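Local coordinates for SWD1-like protein (Myceliophthora thermophila, PDB 6E29), which probably serves as a WD-repeat beta-propeller scaffold subunit of COMPASS, a histone H3 methyltransferase complex, at residues C78-L83 with L93-D98; R101-R106 with V136-P141. All blocks are in the same frame, centred on the assembly; numbering follows the deposited sequence.

Contact 1. Residues C78-L83 with L93-D98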
loop_
_atom_site.group_PDB
_atom_site.type_symbol
_atom_site.label_atom_id
_atom_site.label_comp_id
_atom_site.label_asym_id
_atom_site.label_seq_id
_atom_site.Cartn_x
_atom_site.Cartn_y
_atom_site.Cartn_z
ATOM N N CYS B 78 4.760 2.273 -17.172
ATOM C CA CYS B 78 4.632 3.070 -18.377
ATOM C C CYS B 78 3.496 4.080 -18.291
ATOM O O CYS B 78 3.330 4.894 -19.210
ATOM C CB CYS B 78 4.420 2.130 -19.594
ATOM S SG CYS B 78 3.035 0.963 -19.399
ATOM N N GLY B 79 2.703 4.045 -17.223
ATOM C CA GLY B 79 1.524 4.880 -17.121
ATOM C C GLY B 79 0.334 4.451 -17.967
ATOM O O GLY B 79 -0.730 5.099 -17.885
ATOM N N ARG B 80 0.448 3.367 -18.742
ATOM C CA ARG B 80 -0.658 3.006 -19.614
ATOM C C ARG B 80 -1.746 2.212 -18.896
ATOM O O ARG B 80 -2.924 2.296 -19.293
ATOM C CB ARG B 80 -0.149 2.240 -20.814
ATOM C CG ARG B 80 -1.246 1.894 -21.713
ATOM C CD ARG B 80 -0.740 1.129 -22.906
ATOM N NE ARG B 80 -1.838 0.717 -23.748
ATOM C CZ ARG B 80 -1.668 0.096 -24.913
ATOM N NH1 ARG B 80 -0.433 -0.181 -25.328
ATOM N NH2 ARG B 80 -2.723 -0.249 -25.648
ATOM N N TYR B 81 -1.400 1.499 -17.815
ATOM C CA TYR B 81 -2.295 0.573 -17.139
ATOM C C TYR B 81 -2.442 0.946 -15.667
ATOM O O TYR B 81 -1.529 1.494 -15.062
ATOM C CB TYR B 81 -1.775 -0.890 -17.241
ATOM C CG TYR B 81 -1.618 -1.325 -18.706
ATOM C CD1 TYR B 81 -2.712 -1.750 -19.424
ATOM C CD2 TYR B 81 -0.369 -1.310 -19.333
ATOM C CE1 TYR B 81 -2.584 -2.150 -20.770
ATOM C CE2 TYR B 81 -0.223 -1.707 -20.691
ATOM C CZ TYR B 81 -1.335 -2.130 -21.383
ATOM O OH TYR B 81 -1.227 -2.518 -22.696
ATOM N N LEU B 82 -3.631 0.704 -15.123
ATOM C CA LEU B 82 -3.930 1.041 -13.733
ATOM C C LEU B 82 -4.699 -0.108 -13.127
ATOM O O LEU B 82 -5.733 -0.520 -13.658
ATOM C CB LEU B 82 -4.743 2.343 -13.626
ATOM C CG LEU B 82 -5.213 2.793 -12.225
ATOM C CD1 LEU B 82 -4.030 3.089 -11.375
ATOM C CD2 LEU B 82 -6.110 4.023 -12.386
ATOM N N LEU B 83 -4.203 -0.618 -12.008
ATOM C CA LEU B 83 -4.831 -1.726 -11.326
ATOM C C LEU B 83 -5.604 -1.175 -10.130
ATOM O O LEU B 83 -5.038 -0.477 -9.289
ATOM C CB LEU B 83 -3.753 -2.702 -10.881
ATOM C CG LEU B 83 -4.257 -4.012 -10.323
ATOM C CD1 LEU B 83 -4.655 -4.928 -11.456
ATOM C CD2 LEU B 83 -3.121 -4.630 -9.465
ATOM N N LEU B 93 -7.691 -4.485 -14.150
ATOM C CA LEU B 93 -6.603 -3.835 -14.858
ATOM C C LEU B 93 -7.216 -3.043 -15.998
ATOM O O LEU B 93 -7.781 -3.630 -16.938
ATOM C CB LEU B 93 -5.577 -4.805 -15.433
ATOM C CG LEU B 93 -4.408 -3.983 -15.998
ATOM C CD1 LEU B 93 -3.735 -3.255 -14.901
ATOM C CD2 LEU B 93 -3.421 -4.897 -16.651
ATOM N N TRP B 94 -7.135 -1.715 -15.883
ATOM C CA TRP B 94 -7.631 -0.776 -16.879
ATOM C C TRP B 94 -6.538 -0.484 -17.898
ATOM O O TRP B 94 -5.365 -0.316 -17.538
ATOM C CB TRP B 94 -8.068 0.542 -16.208
ATOM C CG TRP B 94 -9.117 0.354 -15.190
ATOM C CD1 TRP B 94 -8.940 0.203 -13.844
ATOM C CD2 TRP B 94 -10.525 0.255 -15.424
ATOM N NE1 TRP B 94 -10.157 0.031 -13.217
ATOM C CE2 TRP B 94 -11.148 0.063 -14.168
ATOM C CE3 TRP B 94 -11.331 0.351 -16.575
ATOM C CZ2 TRP B 94 -12.539 -0.048 -14.030
ATOM C CZ3 TRP B 94 -12.711 0.228 -16.437
ATOM C CH2 TRP B 94 -13.301 0.027 -15.176
ATOM N N ASP B 95 -6.929 -0.399 -19.156
ATOM C CA ASP B 95 -6.088 0.147 -20.212
ATOM C C ASP B 95 -6.507 1.616 -20.408
ATOM O O ASP B 95 -7.618 1.907 -20.875
ATOM C CB ASP B 95 -6.252 -0.695 -21.480
ATOM C CG ASP B 95 -5.358 -0.249 -22.634
ATOM O OD1 ASP B 95 -4.663 0.788 -22.525
ATOM O OD2 ASP B 95 -5.370 -0.963 -23.665
ATOM N N LEU B 96 -5.645 2.536 -19.977
ATOM C CA LEU B 96 -5.958 3.957 -20.094
ATOM C C LEU B 96 -5.720 4.484 -21.490
ATOM O O LEU B 96 -6.114 5.621 -21.776
ATOM C CB LEU B 96 -5.132 4.768 -19.111
ATOM C CG LEU B 96 -5.328 4.319 -17.668
ATOM C CD1 LEU B 96 -4.544 5.218 -16.725
ATOM C CD2 LEU B 96 -6.804 4.274 -17.304
ATOM N N GLN B 97 -5.097 3.696 -22.371
ATOM C CA GLN B 97 -5.015 4.132 -23.760
ATOM C C GLN B 97 -6.404 4.270 -24.388
ATOM O O GLN B 97 -6.621 5.174 -25.206
ATOM C CB GLN B 97 -4.147 3.172 -24.564
ATOM C CG GLN B 97 -4.151 3.434 -26.037
ATOM C CD GLN B 97 -3.189 2.533 -26.757
ATOM O OE1 GLN B 97 -3.592 1.614 -27.476
ATOM N NE2 GLN B 97 -1.898 2.766 -26.542
ATOM N N ASP B 98 -7.368 3.421 -23.976
ATOM C CA ASP B 98 -8.732 3.432 -24.498
ATOM C C ASP B 98 -9.830 3.371 -23.426
ATOM O O ASP B 98 -11.015 3.245 -23.782
ATOM C CB ASP B 98 -8.917 2.256 -25.474
ATOM C CG ASP B 98 -8.318 0.963 -24.933
ATOM O OD1 ASP B 98 -7.957 0.933 -23.731
ATOM O OD2 ASP B 98 -8.194 -0.007 -25.706
#
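Arg80 reaches across to Asp95 and Gln97 at the open end of the antiparallel hairpin of strands 81-86 and 90-95, the two inner strands of a four-stranded blade of the WD40 beta-propeller. Arg80 CG lies anti to the backbone N (chi1 -179°) and the chain runs extended to NE, which gives its hydrogen to Asp95 OD1 at 3.1 Å, on the syn side but 34° out of the carboxylate plane. A weak second bond joins NH2 to OD2, so the salt bridge is lopsided. The Gln97 amide, poorly ordered, is modelled stacked over one guanidinium face, the planes 24° apart, while Tyr81 OH sits over the opposite face toward the rim. On the side of the sheet that carries Tyr81, Leu83 CD1 meets Leu93 CD1 at 3.9 Å, the side chains at about a right angle. Leu82 is on the other side, with its CB near Leu96 CD1, and touches Val49 and Ile51 of strand 48-53 in the neighbouring blade. Leu82 and Trp94 form the hydrogen-bonded pair, and Leu96 N donates to Arg80 O at 2.8 Å. Asp95 OD1 also closes an Asx turn, taking Gln97 N at 2.9 Å from the carboxylate face opposite Arg80 NE.

Contact 2. Residues R101-R106 with V136-P141; sequences RYREVR and VDITEP
Arg103 and Val105 on strand 100-106, the outermost strand of one propeller blade, meet Ile138 and the turn after strand 134-137 of the next blade, so this is a blade-to-blade seam of the WD40 fold. The polar part belongs to Arg103, whose chain bends at chi2 (-78°), bringing CD against Ile138 O. Its NE donates to Ile138 O at 2.8 Å and its NH2 to Thr139 O at 2.9 Å, the latter nearly straight at 173°; both oxygens lie close to the guanidinium plane. Arg103 NH1 turns back to Tyr102 O at 2.6 Å, so all three nitrogens are engaged and the group's rotation is fixed. By flat packing, the guanidinium is sandwiched: Pro141 CD lies 3.4 Å above one face and Tyr102 CZ over the other, each offset toward the rim. An alanine in place of Arg103 would probably leave the Ile138 and Thr139 carbonyls without these donors and open a gap between Pro141 and the Tyr102 ring. The apolar part lies deeper, where Val105 CG2 touches Ile138 CG2 at 3.6 Å and Val136 CG1 at 4.2 Å, with Phe124 of strand 123-128 packing on all three. An Asx turn shapes the chain that presents the Ile138 and Thr139 carbonyls: Asp137 OD1 accepts from both Thr139 N, at 2.7 Å, and Thr139 OG1, at 2.6 Å.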
loop_
_atom_site.group_PDB
_atom_site.type_symbol
_atom_site.label_atom_id
_atom_site.label_comp_id
_atom_site.label_asym_id
_atom_site.label_seq_id
_atom_site.Cartn_x
_atom_site.Cartn_y
_atom_site.Cartn_z
ATOM N N ARG B 101 -11.614 -1.996 -19.747
ATOM C CA ARG B 101 -11.384 -3.032 -18.745
ATOM C C ARG B 101 -10.543 -4.135 -19.378
ATOM O O ARG B 101 -11.084 -5.029 -20.030
ATOM C CB ARG B 101 -12.718 -3.584 -18.258
ATOM C CG ARG B 101 -12.976 -3.455 -16.794
ATOM C CD ARG B 101 -14.218 -4.266 -16.382
ATOM N NE ARG B 101 -15.398 -3.412 -16.227
ATOM C CZ ARG B 101 -16.530 -3.787 -15.635
ATOM N NH1 ARG B 101 -16.644 -5.012 -15.145
ATOM N NH2 ARG B 101 -17.544 -2.938 -15.529
ATOM N N TYR B 102 -9.226 -4.077 -19.218
ATOM C CA TYR B 102 -8.316 -4.966 -19.936
ATOM C C TYR B 102 -8.242 -6.356 -19.310
ATOM O O TYR B 102 -8.167 -7.356 -20.040
ATOM C CB TYR B 102 -6.945 -4.305 -19.991
ATOM C CG TYR B 102 -5.831 -5.078 -20.605
ATOM C CD1 TYR B 102 -5.892 -5.517 -21.928
ATOM C CD2 TYR B 102 -4.699 -5.374 -19.857
ATOM C CE1 TYR B 102 -4.849 -6.216 -22.490
ATOM C CE2 TYR B 102 -3.658 -6.077 -20.402
ATOM C CZ TYR B 102 -3.734 -6.496 -21.724
ATOM O OH TYR B 102 -2.673 -7.211 -22.255
ATOM N N ARG B 103 -8.257 -6.432 -17.973
ATOM C CA ARG B 103 -8.319 -7.689 -17.222
ATOM C C ARG B 103 -9.159 -7.481 -15.971
ATOM O O ARG B 103 -9.235 -6.370 -15.432
ATOM C CB ARG B 103 -6.946 -8.209 -16.764
ATOM C CG ARG B 103 -5.958 -8.533 -17.872
ATOM C CD ARG B 103 -6.266 -9.860 -18.505
ATOM N NE ARG B 103 -5.382 -10.179 -19.623
ATOM C CZ ARG B 103 -5.640 -9.860 -20.900
ATOM N NH1 ARG B 103 -6.742 -9.178 -21.216
ATOM N NH2 ARG B 103 -4.799 -10.207 -21.874
ATOM N N GLU B 104 -9.746 -8.565 -15.476
ATOM C CA GLU B 104 -10.611 -8.482 -14.303
ATOM C C GLU B 104 -10.570 -9.783 -13.508
ATOM O O GLU B 104 -10.815 -10.855 -14.066
ATOM C CB GLU B 104 -12.035 -8.200 -14.762
ATOM C CG GLU B 104 -12.999 -8.003 -13.642
ATOM C CD GLU B 104 -14.357 -7.544 -14.165
ATOM O OE1 GLU B 104 -15.231 -7.233 -13.333
ATOM O OE2 GLU B 104 -14.554 -7.509 -15.403
ATOM N N VAL B 105 -10.327 -9.690 -12.199
ATOM C CA VAL B 105 -10.163 -10.859 -11.336
ATOM C C VAL B 105 -11.037 -10.679 -10.098
ATOM O O VAL B 105 -10.922 -9.664 -9.397
ATOM C CB VAL B 105 -8.689 -11.064 -10.938
ATOM C CG1 VAL B 105 -8.513 -12.363 -10.085
ATOM C CG2 VAL B 105 -7.790 -11.073 -12.182
ATOM N N ARG B 106 -11.919 -11.654 -9.843
ATOM C CA ARG B 106 -12.826 -11.630 -8.698
ATOM C C ARG B 106 -12.396 -12.641 -7.638
ATOM O O ARG B 106 -12.186 -13.822 -7.941
ATOM C CB ARG B 106 -14.268 -11.898 -9.143
ATOM C CG ARG B 106 -14.663 -10.994 -10.312
ATOM C CD ARG B 106 -16.087 -11.267 -10.788
ATOM N NE ARG B 106 -16.105 -11.697 -12.191
ATOM C CZ ARG B 106 -15.997 -10.864 -13.220
ATOM N NH1 ARG B 106 -15.877 -9.576 -12.985
ATOM N NH2 ARG B 106 -16.023 -11.317 -14.478
ATOM N N VAL B 136 -1.366 -13.360 -8.799
ATOM C CA VAL B 136 -2.210 -13.693 -9.950
ATOM C C VAL B 136 -1.488 -13.335 -11.243
ATOM O O VAL B 136 -1.001 -12.214 -11.396
ATOM C CB VAL B 136 -3.583 -12.990 -9.884
ATOM C CG1 VAL B 136 -4.428 -13.373 -11.114
ATOM C CG2 VAL B 136 -4.324 -13.363 -8.600
ATOM N N ASP B 137 -1.458 -14.269 -12.188
ATOM C CA ASP B 137 -0.972 -13.982 -13.536
ATOM C C ASP B 137 -2.149 -13.603 -14.424
ATOM O O ASP B 137 -3.036 -14.438 -14.673
ATOM C CB ASP B 137 -0.227 -15.212 -14.070
ATOM C CG ASP B 137 0.156 -15.111 -15.542
ATOM O OD1 ASP B 137 -0.050 -14.073 -16.208
ATOM O OD2 ASP B 137 0.677 -16.140 -16.056
ATOM N N ILE B 138 -2.133 -12.367 -14.956
ATOM C CA ILE B 138 -3.221 -11.944 -15.822
ATOM C C ILE B 138 -2.724 -11.708 -17.245
ATOM O O ILE B 138 -3.293 -10.888 -17.975
ATOM C CB ILE B 138 -3.913 -10.701 -15.242
ATOM C CG1 ILE B 138 -2.895 -9.570 -15.063
ATOM C CG2 ILE B 138 -4.590 -11.060 -13.908
ATOM C CD1 ILE B 138 -3.458 -8.319 -14.417
ATOM N N THR B 139 -1.670 -12.425 -17.665
ATOM C CA THR B 139 -1.196 -12.275 -19.045
ATOM C C THR B 139 -2.341 -12.488 -20.027
ATOM O O THR B 139 -2.467 -11.771 -21.034
ATOM C CB THR B 139 -0.085 -13.279 -19.374
ATOM O OG1 THR B 139 0.993 -13.200 -18.432
ATOM C CG2 THR B 139 0.441 -13.065 -20.853
ATOM N N GLU B 140 -3.162 -13.491 -19.767
ATOM C CA GLU B 140 -4.277 -13.813 -20.624
ATOM C C GLU B 140 -5.576 -13.472 -19.924
ATOM O O GLU B 140 -5.626 -13.375 -18.693
ATOM C CB GLU B 140 -4.269 -15.309 -20.965
ATOM C CG GLU B 140 -2.910 -15.866 -21.332
ATOM C CD GLU B 140 -2.581 -15.662 -22.788
ATOM O OE1 GLU B 140 -1.494 -15.113 -23.086
ATOM O OE2 GLU B 140 -3.416 -16.061 -23.632
ATOM N N PRO B 141 -6.662 -13.308 -20.667
ATOM C CA PRO B 141 -7.975 -13.469 -20.043
ATOM C C PRO B 141 -8.740 -14.207 -18.952
ATOM O O PRO B 141 -9.898 -13.893 -18.672
ATOM C CB PRO B 141 -8.949 -13.325 -21.214
ATOM C CG PRO B 141 -8.171 -12.521 -22.256
ATOM C CD PRO B 141 -6.746 -12.969 -22.098
#

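How the contacts relate
Contact 1 lies inside one propeller blade and contact 2 joins that blade to the next; their centres are 13 Å apart. Strands 90-95 and 100-106 are neighbours in the same sheet and carry one contact into the other. Leu93 O probably accepts from Tyr102 N at 2.7 Å, and Leu93 N probably donates to Arg103 O at 2.8 Å, Tyr102 and Arg103 sharing Leu93 as partner in a classic beta bulge. Tyr81 CE1 of contact 1 packs 4.0 Å from Tyr102 CD2 of contact 2, while the Tyr102 hydroxyl bonds to His122. On the other side of the sheet, Trp94 CZ3 rests 3.7 Å from Arg101 CG.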